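Local coordinates for DNA processing protein DprA (PDB 3UQZ) that binds single-stranded DNA cooperatively during transformation, protects it from nucleases and helps load RecA onto it, at residues Lys10-Gly15 with Gln19-Val24; Lys23-Gly28 with Phe74-Asp79; Ser86-Ala91 with Arg208-Ala213; Val109-Ser114 with Lys127-Leu132; Ala153-Gly158 with Lys178-Tyr183. All coordinates share one frame; numbering follows the deposited sequence.

From the N terminus, contact 1 closes the short turn between helices 5-13 and 18-28. Contact 2 opens where contact 1 ends, sharing Lys23 and Val24, and closes a loop of 45 residues that brings the sterile alpha motif domain against the edge of the Rossmann-like sheet. Contact 3 begins further on and closes the longest loop, joining the 86-91 turn to helix 204-215. Contacts 4 and 5 lie one after the other inside that loop without crossing; 4 fastens helix 119-130 to strand 108-113, and 5 joins helices 146-157 and 178-187. Ile76 touches Ala91 between contacts 2 and 3, and Ile129 packs on Ala153 between 4 and 5.

Contact 1: residues Lys10-Gly15 with Gln19-Val24; sequences KLKKSG and QQILKV
Leu11 and Ile21 are the pair whose CA atoms come nearest across the two segments, 7.4 Å apart. Leu11 does its touching low on the side chain: its CB lies 4.1 Å from Ile21 CG1, while the residue also packs on Phe52 of helix 49-58 and Ile40 of helix 37-43. One position on, Lys12 offers the start of its aliphatic chain, and Ile21 CD1 comes to 3.6 Å from Lys12 CG, the two side chains crossing at about a right angle. Ile21 reaches both residues through one branch, since CG1 stands anti to its carbonyl carbon (chi1 -61°) and carries CD1 on toward the first helix. Ser14 OG donates back to Lys10 O at 2.7 Å. Gly15, with positive phi, leaves the helical path in a Schellman motif. A water links it to the second helix, donating to Gly15 O at 2.5 Å and to Gln20 OE1 at 2.6 Å. The same Gln20 oxygen accepts from Thr17 N in the connecting turn, so OE1 has both the turn and the water as donors. Apolar where Leu11 meets Ile21 and water-bridged at Gly15, this is the pairing of consecutive helices in a helical bundle, here the sterile alpha motif domain of DprA.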
# COMPACT_ATOMS: atom_id res chain seq x y z
N LYS A 10 23.17 16.07 -37.03
CA LYS A 10 24.45 15.77 -37.67
C LYS A 10 25.54 15.39 -36.63
O LYS A 10 26.35 14.51 -36.91
CB LYS A 10 24.90 16.91 -38.58
CG LYS A 10 25.96 16.52 -39.60
CD LYS A 10 26.30 17.65 -40.54
CE LYS A 10 27.49 17.33 -41.40
NZ LYS A 10 27.91 18.49 -42.20
N LEU A 11 25.52 16.02 -35.43
CA LEU A 11 26.46 15.72 -34.33
C LEU A 11 26.19 14.32 -33.74
O LEU A 11 27.13 13.60 -33.43
CB LEU A 11 26.43 16.79 -33.22
CG LEU A 11 26.93 18.20 -33.58
CD1 LEU A 11 26.70 19.16 -32.45
CD2 LEU A 11 28.40 18.20 -33.93
N LYS A 12 24.90 13.94 -33.62
CA LYS A 12 24.48 12.62 -33.15
C LYS A 12 24.96 11.56 -34.15
O LYS A 12 25.49 10.52 -33.75
CB LYS A 12 22.94 12.55 -33.00
CG LYS A 12 22.45 12.79 -31.58
CD LYS A 12 20.95 12.69 -31.41
CE LYS A 12 20.61 12.38 -29.97
NZ LYS A 12 19.22 12.73 -29.65
N LYS A 13 24.84 11.85 -35.46
CA LYS A 13 25.27 11.00 -36.56
C LYS A 13 26.80 10.89 -36.69
O LYS A 13 27.30 9.94 -37.30
CB LYS A 13 24.66 11.47 -37.89
CG LYS A 13 23.18 11.14 -38.01
CD LYS A 13 22.98 9.79 -38.68
CE LYS A 13 21.64 9.21 -38.36
NZ LYS A 13 21.46 7.88 -38.99
N SER A 14 27.54 11.85 -36.11
CA SER A 14 29.00 11.87 -36.14
C SER A 14 29.59 11.09 -34.96
O SER A 14 30.80 10.90 -34.89
CB SER A 14 29.52 13.30 -36.14
OG SER A 14 28.96 14.05 -37.21
N GLY A 15 28.72 10.66 -34.04
CA GLY A 15 29.10 9.85 -32.89
C GLY A 15 29.00 10.51 -31.53
O GLY A 15 29.42 9.90 -30.54
N GLN A 19 24.43 13.44 -23.89
CA GLN A 19 25.12 14.17 -22.82
C GLN A 19 26.23 15.05 -23.40
O GLN A 19 26.36 16.21 -22.97
CB GLN A 19 25.69 13.23 -21.75
CG GLN A 19 24.94 13.27 -20.41
CD GLN A 19 24.78 14.65 -19.81
OE1 GLN A 19 25.66 15.53 -19.90
NE2 GLN A 19 23.66 14.87 -19.14
N GLN A 20 27.00 14.53 -24.38
CA GLN A 20 28.07 15.28 -25.04
C GLN A 20 27.54 16.52 -25.76
O GLN A 20 28.13 17.60 -25.62
CB GLN A 20 28.90 14.39 -25.97
CG GLN A 20 29.82 13.44 -25.21
CD GLN A 20 30.40 12.33 -26.06
OE1 GLN A 20 29.90 11.98 -27.14
NE2 GLN A 20 31.46 11.71 -25.55
N ILE A 21 26.39 16.40 -26.48
CA ILE A 21 25.75 17.52 -27.19
C ILE A 21 25.19 18.55 -26.18
O ILE A 21 25.29 19.75 -26.41
CB ILE A 21 24.72 17.06 -28.25
CG1 ILE A 21 25.42 16.19 -29.33
CG2 ILE A 21 23.98 18.25 -28.89
CD1 ILE A 21 24.62 15.16 -29.92
N LEU A 22 24.67 18.06 -25.04
CA LEU A 22 24.18 18.90 -23.95
C LEU A 22 25.28 19.81 -23.41
O LEU A 22 25.02 20.99 -23.22
CB LEU A 22 23.57 18.05 -22.82
CG LEU A 22 22.04 18.03 -22.76
CD1 LEU A 22 21.54 16.87 -21.93
CD2 LEU A 22 21.48 19.37 -22.25
N LYS A 23 26.53 19.29 -23.22
CA LYS A 23 27.70 20.08 -22.78
C LYS A 23 28.01 21.17 -23.81
O LYS A 23 28.22 22.32 -23.42
CB LYS A 23 28.95 19.19 -22.60
CG LYS A 23 28.96 18.38 -21.32
CD LYS A 23 30.27 17.63 -21.17
CE LYS A 23 30.20 16.63 -20.04
NZ LYS A 23 29.55 15.35 -20.45
N VAL A 24 28.00 20.80 -25.13
CA VAL A 24 28.28 21.72 -26.24
C VAL A 24 27.27 22.86 -26.24
O VAL A 24 27.67 24.02 -26.29
CB VAL A 24 28.34 20.97 -27.60
CG1 VAL A 24 28.43 21.94 -28.78
CG2 VAL A 24 29.50 19.97 -27.64
O HOH W 1 30.99 10.05 -28.56

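Contact 2: residues Lys23-Gly28 with Phe74-Asp79; sequences KVLEYG and FSILDD
A single leucine makes the whole helix side of this contact: Leu25 holds Ile76 with one methyl and Leu77 with the other. With CG anti to the carbonyl carbon (chi1 -62°) on a CB that already points at the turn, the two methyls spread over Ile76 and Leu77. Leu25 CD1 comes to 3.8 Å from Ile76 CG2, and Leu25 CD2 to 3.9 Å from Leu77 CD1. Both partners meet it at a slant, and all the touching is between methyl groups. The two helix-facing residues sit together at the middle of a type I beta turn from Ser75 to Asp78, closed by Asp78 N to Ser75 O at 3.0 Å, just after strand 73-75 at the edge of the sheet. Here the sterile alpha motif domain, through helix 18-28, packs against the Rossmann-like domain. Behind the methyls the turn is pinned by polar bonds. Ser75 OG accepts from Leu77 N at 3.3 Å, an ST turn, which ties down the backbone of one of the partners. Ser75 N gives its hydrogen to Asp78 OD2 at 3.0 Å, reaching that oxygen from above the carboxylate plane. Asn5, at the start of helix 5-13, bonds to both Ser75 OG and Asp78 OD2. Ile8 of the same helix touches Leu25 and Leu77, and Val93 lies against Leu25 as well.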
# COMPACT_ATOMS: atom_id res chain seq x y z
N LYS A 23 26.53 19.29 -23.22
CA LYS A 23 27.70 20.08 -22.78
C LYS A 23 28.01 21.17 -23.81
O LYS A 23 28.22 22.32 -23.42
CB LYS A 23 28.95 19.19 -22.60
CG LYS A 23 28.96 18.38 -21.32
CD LYS A 23 30.27 17.63 -21.17
CE LYS A 23 30.20 16.63 -20.04
NZ LYS A 23 29.55 15.35 -20.45
N VAL A 24 28.00 20.80 -25.13
CA VAL A 24 28.28 21.72 -26.24
C VAL A 24 27.27 22.86 -26.24
O VAL A 24 27.67 24.02 -26.29
CB VAL A 24 28.34 20.97 -27.60
CG1 VAL A 24 28.43 21.94 -28.78
CG2 VAL A 24 29.50 19.97 -27.64
N LEU A 25 25.96 22.53 -26.15
CA LEU A 25 24.89 23.53 -26.16
C LEU A 25 24.89 24.45 -24.96
O LEU A 25 24.52 25.62 -25.10
CB LEU A 25 23.51 22.90 -26.40
CG LEU A 25 23.31 22.17 -27.74
CD1 LEU A 25 22.00 21.44 -27.75
CD2 LEU A 25 23.41 23.11 -28.94
N GLU A 26 25.32 23.94 -23.80
CA GLU A 26 25.42 24.71 -22.56
C GLU A 26 26.49 25.80 -22.70
O GLU A 26 26.24 26.95 -22.32
CB GLU A 26 25.75 23.78 -21.38
CG GLU A 26 24.58 22.92 -20.94
CD GLU A 26 24.73 22.23 -19.59
OE1 GLU A 26 25.86 22.23 -19.03
OE2 GLU A 26 23.71 21.72 -19.09
N TYR A 27 27.66 25.45 -23.27
CA TYR A 27 28.76 26.37 -23.53
C TYR A 27 28.38 27.35 -24.65
O TYR A 27 28.66 28.55 -24.54
CB TYR A 27 30.04 25.58 -23.91
CG TYR A 27 31.26 26.44 -24.19
CD1 TYR A 27 32.24 26.63 -23.21
CD2 TYR A 27 31.46 27.02 -25.43
CE1 TYR A 27 33.37 27.41 -23.47
CE2 TYR A 27 32.58 27.81 -25.70
CZ TYR A 27 33.54 28.00 -24.72
OH TYR A 27 34.64 28.78 -24.99
N GLY A 28 27.75 26.84 -25.71
CA GLY A 28 27.33 27.62 -26.86
C GLY A 28 26.31 28.71 -26.61
O GLY A 28 26.14 29.58 -27.46
N PHE A 74 11.94 19.28 -32.93
CA PHE A 74 12.19 20.40 -32.02
C PHE A 74 13.32 20.00 -31.09
O PHE A 74 13.50 18.80 -30.82
CB PHE A 74 10.93 20.85 -31.26
CG PHE A 74 10.37 19.89 -30.23
CD1 PHE A 74 10.72 20.00 -28.88
CD2 PHE A 74 9.47 18.89 -30.60
CE1 PHE A 74 10.23 19.10 -27.94
CE2 PHE A 74 8.97 17.99 -29.64
CZ PHE A 74 9.35 18.11 -28.32
N SER A 75 14.13 20.98 -30.65
CA SER A 75 15.28 20.73 -29.79
C SER A 75 15.17 21.48 -28.47
O SER A 75 14.29 22.33 -28.32
CB SER A 75 16.57 21.13 -30.50
OG SER A 75 16.68 22.54 -30.64
N ILE A 76 16.11 21.22 -27.55
CA ILE A 76 16.22 21.88 -26.26
C ILE A 76 16.46 23.42 -26.42
O ILE A 76 16.32 24.16 -25.45
CB ILE A 76 17.27 21.15 -25.37
CG1 ILE A 76 17.06 21.43 -23.85
CG2 ILE A 76 18.71 21.38 -25.85
CD1 ILE A 76 17.52 20.31 -22.88
N LEU A 77 16.80 23.88 -27.64
CA LEU A 77 17.03 25.30 -27.97
C LEU A 77 15.72 26.02 -28.31
O LEU A 77 15.64 27.24 -28.16
CB LEU A 77 18.03 25.45 -29.15
CG LEU A 77 19.47 24.87 -28.96
CD1 LEU A 77 20.31 25.04 -30.23
CD2 LEU A 77 20.22 25.48 -27.75
N ASP A 78 14.69 25.27 -28.75
CA ASP A 78 13.38 25.78 -29.12
C ASP A 78 12.48 26.10 -27.93
O ASP A 78 12.57 25.46 -26.89
CB ASP A 78 12.69 24.83 -30.11
CG ASP A 78 13.43 24.68 -31.44
OD1 ASP A 78 13.99 25.69 -31.93
OD2 ASP A 78 13.46 23.56 -31.98
N ASP A 79 11.61 27.11 -28.12
CA ASP A 79 10.66 27.64 -27.14
C ASP A 79 9.62 26.61 -26.70
O ASP A 79 9.17 26.64 -25.55
CB ASP A 79 9.91 28.88 -27.71
CG ASP A 79 10.73 29.80 -28.60
OD1 ASP A 79 11.11 29.36 -29.72
OD2 ASP A 79 10.93 30.97 -28.22

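Contact 3: residues Ser86-Ala91 with Arg208-Ala213; sequences SEIYDA and RNRIIA
Arg210 carries the helix side of the contact, reaching from helix 204-215 of the Rossmann-like domain to a type II beta turn, Ile88 to Ala91, in which Asp90 takes positive phi. The aliphatic part of the arginine touches first: Ile88 CD1 lies 3.5 Å from Arg210 CG, the two side chains crossing at about a right angle. Beyond CG the chain bends at chi3 (68°), which brings the guanidinium round to the carbonyl of Asp90. Arg210 NH1 donates to Asp90 O at 2.6 Å; the bond is bent at the hydrogen (137°), yet the nitrogen stands almost straight out from the carbonyl. The other two nitrogens are also engaged, NE with Ala207 O and NH2 in a salt bridge to Glu193, so all three guanidinium nitrogens have a partner. Asp90's carboxylate makes no bond to it: OD2 lies over one guanidinium face, 4.1 Å from Arg210 NH1, near enough only for a likely electrostatic pull, while OD1 is bonded to Asn18 of the sterile alpha motif domain. The next helix residue, Ile211, lays its CG1 over the centre of the Arg210 guanidinium, 4.3 Å above the plane.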
# COMPACT_ATOMS: atom_id res chain seq x y z
N SER A 86 13.30 19.52 -19.44
CA SER A 86 14.62 20.15 -19.44
C SER A 86 15.36 19.97 -18.11
O SER A 86 16.58 20.03 -18.09
CB SER A 86 14.50 21.64 -19.75
OG SER A 86 13.88 22.33 -18.67
N GLU A 87 14.61 19.76 -17.00
CA GLU A 87 15.14 19.62 -15.64
C GLU A 87 15.75 18.26 -15.33
O GLU A 87 16.43 18.12 -14.30
CB GLU A 87 14.07 19.95 -14.60
CG GLU A 87 13.58 21.38 -14.61
CD GLU A 87 12.25 21.50 -13.89
OE1 GLU A 87 11.57 22.54 -14.07
OE2 GLU A 87 11.88 20.55 -13.15
N ILE A 88 15.50 17.24 -16.16
CA ILE A 88 16.03 15.90 -15.90
C ILE A 88 17.49 15.78 -16.28
O ILE A 88 18.01 16.56 -17.09
CB ILE A 88 15.18 14.76 -16.53
CG1 ILE A 88 15.20 14.78 -18.07
CG2 ILE A 88 13.76 14.75 -15.98
CD1 ILE A 88 15.23 13.46 -18.72
N TYR A 89 18.17 14.78 -15.71
CA TYR A 89 19.54 14.50 -16.07
C TYR A 89 19.48 13.82 -17.45
O TYR A 89 18.63 12.94 -17.67
CB TYR A 89 20.20 13.58 -15.02
CG TYR A 89 21.53 13.01 -15.48
CD1 TYR A 89 22.64 13.83 -15.64
CD2 TYR A 89 21.65 11.66 -15.82
CE1 TYR A 89 23.85 13.32 -16.11
CE2 TYR A 89 22.85 11.14 -16.29
CZ TYR A 89 23.95 11.97 -16.43
OH TYR A 89 25.15 11.47 -16.89
N ASP A 90 20.34 14.26 -18.39
CA ASP A 90 20.41 13.74 -19.76
C ASP A 90 19.11 13.99 -20.55
O ASP A 90 18.63 13.12 -21.27
CB ASP A 90 20.87 12.25 -19.79
CG ASP A 90 21.43 11.76 -21.11
OD1 ASP A 90 22.00 12.58 -21.84
OD2 ASP A 90 21.31 10.55 -21.39
N ALA A 91 18.56 15.21 -20.42
CA ALA A 91 17.34 15.62 -21.13
C ALA A 91 17.52 15.43 -22.65
O ALA A 91 18.60 15.75 -23.16
CB ALA A 91 17.03 17.07 -20.81
N ARG A 208 13.94 5.73 -23.53
CA ARG A 208 12.60 6.24 -23.86
C ARG A 208 11.83 6.51 -22.54
O ARG A 208 11.15 7.53 -22.43
CB ARG A 208 11.91 5.14 -24.69
CG ARG A 208 10.52 5.39 -25.20
CD ARG A 208 9.39 4.75 -24.41
NE ARG A 208 9.71 3.48 -23.77
CZ ARG A 208 9.05 2.35 -23.98
NH1 ARG A 208 8.05 2.32 -24.84
NH2 ARG A 208 9.40 1.25 -23.34
N ASN A 209 11.98 5.61 -21.53
CA ASN A 209 11.31 5.72 -20.22
C ASN A 209 11.67 6.98 -19.44
O ASN A 209 10.82 7.52 -18.72
CB ASN A 209 11.55 4.48 -19.38
CG ASN A 209 10.86 3.24 -19.90
OD1 ASN A 209 9.79 3.28 -20.51
ND2 ASN A 209 11.47 2.10 -19.63
N ARG A 210 12.92 7.44 -19.58
CA ARG A 210 13.46 8.65 -18.96
C ARG A 210 12.64 9.88 -19.42
O ARG A 210 12.33 10.75 -18.60
CB ARG A 210 14.96 8.76 -19.30
CG ARG A 210 15.48 10.15 -19.70
CD ARG A 210 16.87 10.14 -20.33
NE ARG A 210 16.83 9.50 -21.64
CZ ARG A 210 17.13 10.09 -22.79
NH1 ARG A 210 17.53 11.35 -22.80
NH2 ARG A 210 17.05 9.42 -23.92
N ILE A 211 12.23 9.91 -20.72
CA ILE A 211 11.41 10.96 -21.35
C ILE A 211 9.97 10.89 -20.83
O ILE A 211 9.41 11.92 -20.48
CB ILE A 211 11.50 10.92 -22.91
CG1 ILE A 211 12.96 10.98 -23.39
CG2 ILE A 211 10.64 12.05 -23.55
CD1 ILE A 211 13.18 10.54 -24.84
N ILE A 212 9.36 9.66 -20.79
CA ILE A 212 8.01 9.43 -20.27
C ILE A 212 7.89 10.05 -18.87
O ILE A 212 6.99 10.85 -18.64
CB ILE A 212 7.61 7.92 -20.27
CG1 ILE A 212 7.52 7.35 -21.70
CG2 ILE A 212 6.30 7.69 -19.49
CD1 ILE A 212 7.37 5.87 -21.77
N ALA A 213 8.82 9.69 -17.96
CA ALA A 213 8.85 10.20 -16.59
C ALA A 213 9.15 11.70 -16.56
O ALA A 213 8.40 12.44 -15.92
CB ALA A 213 9.87 9.44 -15.77

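Contact 4: residues Val109-Ser114 with Lys127-Leu132; sequences VAVVGS and KVIQGL
Val109 and Val111 face Leu132 and Ile129 in two separate pairings, each of one methyl on another. Two residues apart on strand 108-113, the valines point their CB atoms from the same face of the sheet toward the helix. Val109 uses CG1, which sits between its backbone N and carbonyl carbon (chi1 71°) and lies 4.2 Å from Leu132 CD1. Val111 uses CG2, 4.4 Å from Ile129 CD1. Their two partners approach differently. Leu132 leaves its backbone heading for the strand, whereas the CB of Ile129 is set off to one side, and only the long branch through CG1 swings CD1 back to the valine. Ile129 and Leu132 are three positions apart, with Leu132 N bonded to Ile129 O at 3.0 Å, and each meets its own valine. The contacts are light, and neighbours fill in around them: Ile138 of strand 137-140 touches Val109, Val111 and Leu132, and Ala150 of helix 146-157 touches Val111 and Ile129. Earlier on the same helix, Lys127 and Val128 pack on Ile251 of the second subunit, so the helix also meets the dimer partner. Strand 108-113, helix 119-130 and the parallel strand 137-140 form a beta-alpha-beta unit, the building block of the Rossmann-like fold, and this buried layer is its strand-to-helix packing.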
# COMPACT_ATOMS: atom_id res chain seq x y z
N VAL A 109 0.42 13.22 -17.03
CA VAL A 109 0.66 12.15 -16.07
C VAL A 109 1.17 10.92 -16.82
O VAL A 109 0.65 10.57 -17.88
CB VAL A 109 -0.55 11.85 -15.11
CG1 VAL A 109 -1.73 11.17 -15.82
CG2 VAL A 109 -0.11 11.04 -13.89
N ALA A 110 2.24 10.31 -16.30
CA ALA A 110 2.80 9.11 -16.89
C ALA A 110 2.07 7.86 -16.34
O ALA A 110 1.53 7.89 -15.23
CB ALA A 110 4.28 9.02 -16.58
N VAL A 111 1.98 6.80 -17.16
CA VAL A 111 1.35 5.53 -16.80
C VAL A 111 2.28 4.41 -17.27
O VAL A 111 2.57 4.31 -18.47
CB VAL A 111 -0.11 5.33 -17.30
CG1 VAL A 111 -0.71 4.03 -16.75
CG2 VAL A 111 -1.00 6.51 -16.94
N VAL A 112 2.81 3.64 -16.32
CA VAL A 112 3.77 2.56 -16.61
C VAL A 112 3.32 1.24 -15.97
O VAL A 112 2.56 1.26 -15.00
CB VAL A 112 5.26 2.91 -16.28
CG1 VAL A 112 5.76 4.08 -17.11
CG2 VAL A 112 5.49 3.18 -14.80
N GLY A 113 3.80 0.13 -16.51
CA GLY A 113 3.49 -1.19 -16.00
C GLY A 113 3.85 -2.35 -16.89
O GLY A 113 4.38 -2.18 -17.99
N SER A 114 3.52 -3.56 -16.41
CA SER A 114 3.80 -4.86 -17.03
C SER A 114 3.44 -4.96 -18.50
O SER A 114 2.34 -4.58 -18.89
CB SER A 114 3.10 -5.97 -16.25
OG SER A 114 3.68 -7.24 -16.48
N LYS A 127 -9.99 2.14 -14.76
CA LYS A 127 -10.79 2.70 -13.67
C LYS A 127 -10.14 4.00 -13.14
O LYS A 127 -10.84 5.01 -13.03
CB LYS A 127 -10.99 1.67 -12.55
CG LYS A 127 -11.93 2.11 -11.42
CD LYS A 127 -11.98 1.07 -10.31
CE LYS A 127 -12.81 1.50 -9.12
NZ LYS A 127 -12.04 2.39 -8.21
N VAL A 128 -8.82 3.96 -12.84
CA VAL A 128 -8.06 5.13 -12.37
C VAL A 128 -8.10 6.27 -13.41
O VAL A 128 -8.37 7.41 -13.04
CB VAL A 128 -6.62 4.77 -11.90
CG1 VAL A 128 -5.82 6.01 -11.51
CG2 VAL A 128 -6.65 3.77 -10.75
N ILE A 129 -7.88 5.95 -14.71
CA ILE A 129 -7.90 6.95 -15.78
C ILE A 129 -9.28 7.59 -15.94
O ILE A 129 -9.37 8.81 -16.06
CB ILE A 129 -7.29 6.42 -17.11
CG1 ILE A 129 -5.76 6.29 -16.97
CG2 ILE A 129 -7.68 7.30 -18.34
CD1 ILE A 129 -5.12 5.49 -18.01
N GLN A 130 -10.36 6.78 -15.89
CA GLN A 130 -11.74 7.27 -15.98
C GLN A 130 -12.02 8.30 -14.89
O GLN A 130 -12.57 9.36 -15.19
CB GLN A 130 -12.74 6.11 -15.93
CG GLN A 130 -12.95 5.43 -17.29
CD GLN A 130 -13.51 4.02 -17.21
OE1 GLN A 130 -13.76 3.45 -16.13
NE2 GLN A 130 -13.71 3.41 -18.37
N GLY A 131 -11.56 8.03 -13.67
CA GLY A 131 -11.68 8.90 -12.51
C GLY A 131 -10.90 10.20 -12.59
O GLY A 131 -11.16 11.11 -11.80
N LEU A 132 -9.93 10.30 -13.53
CA LEU A 132 -9.13 11.51 -13.76
C LEU A 132 -9.95 12.59 -14.47
O LEU A 132 -9.60 13.77 -14.40
CB LEU A 132 -7.84 11.20 -14.55
CG LEU A 132 -6.74 10.41 -13.81
CD1 LEU A 132 -5.64 10.02 -14.76
CD2 LEU A 132 -6.16 11.18 -12.63

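Contact 5: residues Ala153-Gly158 with Lys178-Tyr183; sequences AALQNG and KRLQDY. With SO4 (sulfate ion), chain E.
Leu155 sets CD1 against Leu180 and CD2 against Tyr183, joining helices 146-157 and 178-187 of the Rossmann-like domain. This is the close part: Leu155 CD1 is 3.7 Å from Leu180 CD1, and Leu155 CD2 meets the edge of the Tyr183 ring, in its plane, at 3.8 Å from CE2. With CG anti to the backbone N (chi1 175°), the tyrosine ring reaches out along the leucine, the two side chains running in opposite directions. The backbones stay well apart, 10.2 Å between the CA atoms of Leu155 and Leu180, so side chains alone span the gap; His188 and Thr161 also touch Leu155. The far side of helix 178-187 is polar and looser. There Lys178 NZ and Asp182 OD2, one turn apart, form a salt bridge at 3.4 Å whose hydrogen bond is weak. Next to it a sulfate ion, probably from the crystallisation liquor, is gripped by the guanidinium of Arg179: NH1 donates to sulfate O1 at 3.1 Å, and NH2 to sulfate O4 at 2.7 Å, both at 161°.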
# COMPACT_ATOMS: atom_id res chain seq x y z
N ALA A 153 -7.73 3.80 -22.75
CA ALA A 153 -8.60 4.39 -21.73
C ALA A 153 -8.72 5.91 -21.89
O ALA A 153 -9.80 6.46 -21.69
CB ALA A 153 -8.08 4.04 -20.34
N ALA A 154 -7.62 6.58 -22.28
CA ALA A 154 -7.58 8.01 -22.54
C ALA A 154 -8.47 8.31 -23.75
O ALA A 154 -9.33 9.19 -23.67
CB ALA A 154 -6.15 8.46 -22.82
N LEU A 155 -8.32 7.52 -24.82
CA LEU A 155 -9.05 7.65 -26.08
C LEU A 155 -10.55 7.46 -25.91
O LEU A 155 -11.33 8.30 -26.37
CB LEU A 155 -8.49 6.70 -27.15
CG LEU A 155 -7.04 6.95 -27.56
CD1 LEU A 155 -6.59 5.94 -28.58
CD2 LEU A 155 -6.83 8.33 -28.09
N GLN A 156 -10.94 6.40 -25.19
CA GLN A 156 -12.34 6.10 -24.91
C GLN A 156 -13.04 7.17 -24.09
O GLN A 156 -14.21 7.46 -24.35
CB GLN A 156 -12.49 4.73 -24.28
CG GLN A 156 -13.39 3.85 -25.14
CD GLN A 156 -14.35 2.99 -24.34
OE1 GLN A 156 -13.95 2.28 -23.41
NE2 GLN A 156 -15.63 2.99 -24.72
N ASN A 157 -12.35 7.77 -23.13
CA ASN A 157 -12.95 8.80 -22.29
C ASN A 157 -13.15 10.13 -23.02
O ASN A 157 -13.90 10.99 -22.55
CB ASN A 157 -12.13 8.98 -21.00
CG ASN A 157 -12.97 8.97 -19.74
OD1 ASN A 157 -13.77 8.05 -19.50
ND2 ASN A 157 -12.80 10.00 -18.91
N GLY A 158 -12.52 10.27 -24.18
CA GLY A 158 -12.54 11.49 -24.97
C GLY A 158 -11.41 12.43 -24.57
O GLY A 158 -11.51 13.65 -24.73
N LYS A 178 0.40 -1.23 -34.48
CA LYS A 178 0.55 -0.33 -35.63
C LYS A 178 -0.60 0.66 -35.77
O LYS A 178 -0.34 1.86 -35.78
CB LYS A 178 0.77 -1.10 -36.94
CG LYS A 178 1.01 -0.17 -38.13
CD LYS A 178 1.01 -0.89 -39.46
CE LYS A 178 0.64 0.01 -40.61
NZ LYS A 178 1.72 0.98 -40.93
N ARG A 179 -1.85 0.17 -35.81
CA ARG A 179 -3.06 0.99 -35.95
C ARG A 179 -3.20 2.05 -34.87
O ARG A 179 -3.58 3.18 -35.19
CB ARG A 179 -4.35 0.14 -36.06
CG ARG A 179 -4.43 -0.73 -37.32
CD ARG A 179 -5.06 0.00 -38.47
NE ARG A 179 -5.21 -0.87 -39.63
CZ ARG A 179 -4.35 -0.92 -40.64
NH1 ARG A 179 -3.26 -0.16 -40.65
NH2 ARG A 179 -4.58 -1.74 -41.66
N LEU A 180 -2.87 1.68 -33.61
CA LEU A 180 -2.90 2.59 -32.46
C LEU A 180 -1.81 3.66 -32.57
O LEU A 180 -2.09 4.82 -32.30
CB LEU A 180 -2.80 1.80 -31.14
CG LEU A 180 -2.98 2.57 -29.82
CD1 LEU A 180 -4.38 3.15 -29.70
CD2 LEU A 180 -2.71 1.67 -28.64
N GLN A 181 -0.59 3.28 -33.02
CA GLN A 181 0.52 4.22 -33.21
C GLN A 181 0.18 5.21 -34.33
O GLN A 181 0.41 6.42 -34.18
CB GLN A 181 1.85 3.49 -33.51
CG GLN A 181 3.07 4.42 -33.47
CD GLN A 181 4.38 3.73 -33.70
OE1 GLN A 181 4.71 2.74 -33.06
NE2 GLN A 181 5.17 4.28 -34.61
N ASP A 182 -0.37 4.69 -35.45
CA ASP A 182 -0.79 5.49 -36.60
C ASP A 182 -1.86 6.49 -36.21
O ASP A 182 -1.75 7.66 -36.60
CB ASP A 182 -1.29 4.59 -37.74
CG ASP A 182 -0.21 4.02 -38.63
OD1 ASP A 182 0.78 4.74 -38.91
OD2 ASP A 182 -0.39 2.89 -39.14
N TYR A 183 -2.86 6.06 -35.41
CA TYR A 183 -3.95 6.91 -34.95
C TYR A 183 -3.47 7.99 -33.99
O TYR A 183 -3.87 9.14 -34.14
CB TYR A 183 -5.12 6.10 -34.35
CG TYR A 183 -6.19 6.98 -33.76
CD1 TYR A 183 -7.01 7.75 -34.58
CD2 TYR A 183 -6.31 7.15 -32.38
CE1 TYR A 183 -7.96 8.63 -34.04
CE2 TYR A 183 -7.25 8.02 -31.83
CZ TYR A 183 -8.09 8.74 -32.67
OH TYR A 183 -9.01 9.62 -32.14
S SO4 E . -1.96 -0.50 -44.34
O1 SO4 E . -1.52 0.34 -43.21
O2 SO4 E . -2.35 0.33 -45.47
O3 SO4 E . -0.87 -1.37 -44.76
O4 SO4 E . -3.08 -1.36 -43.91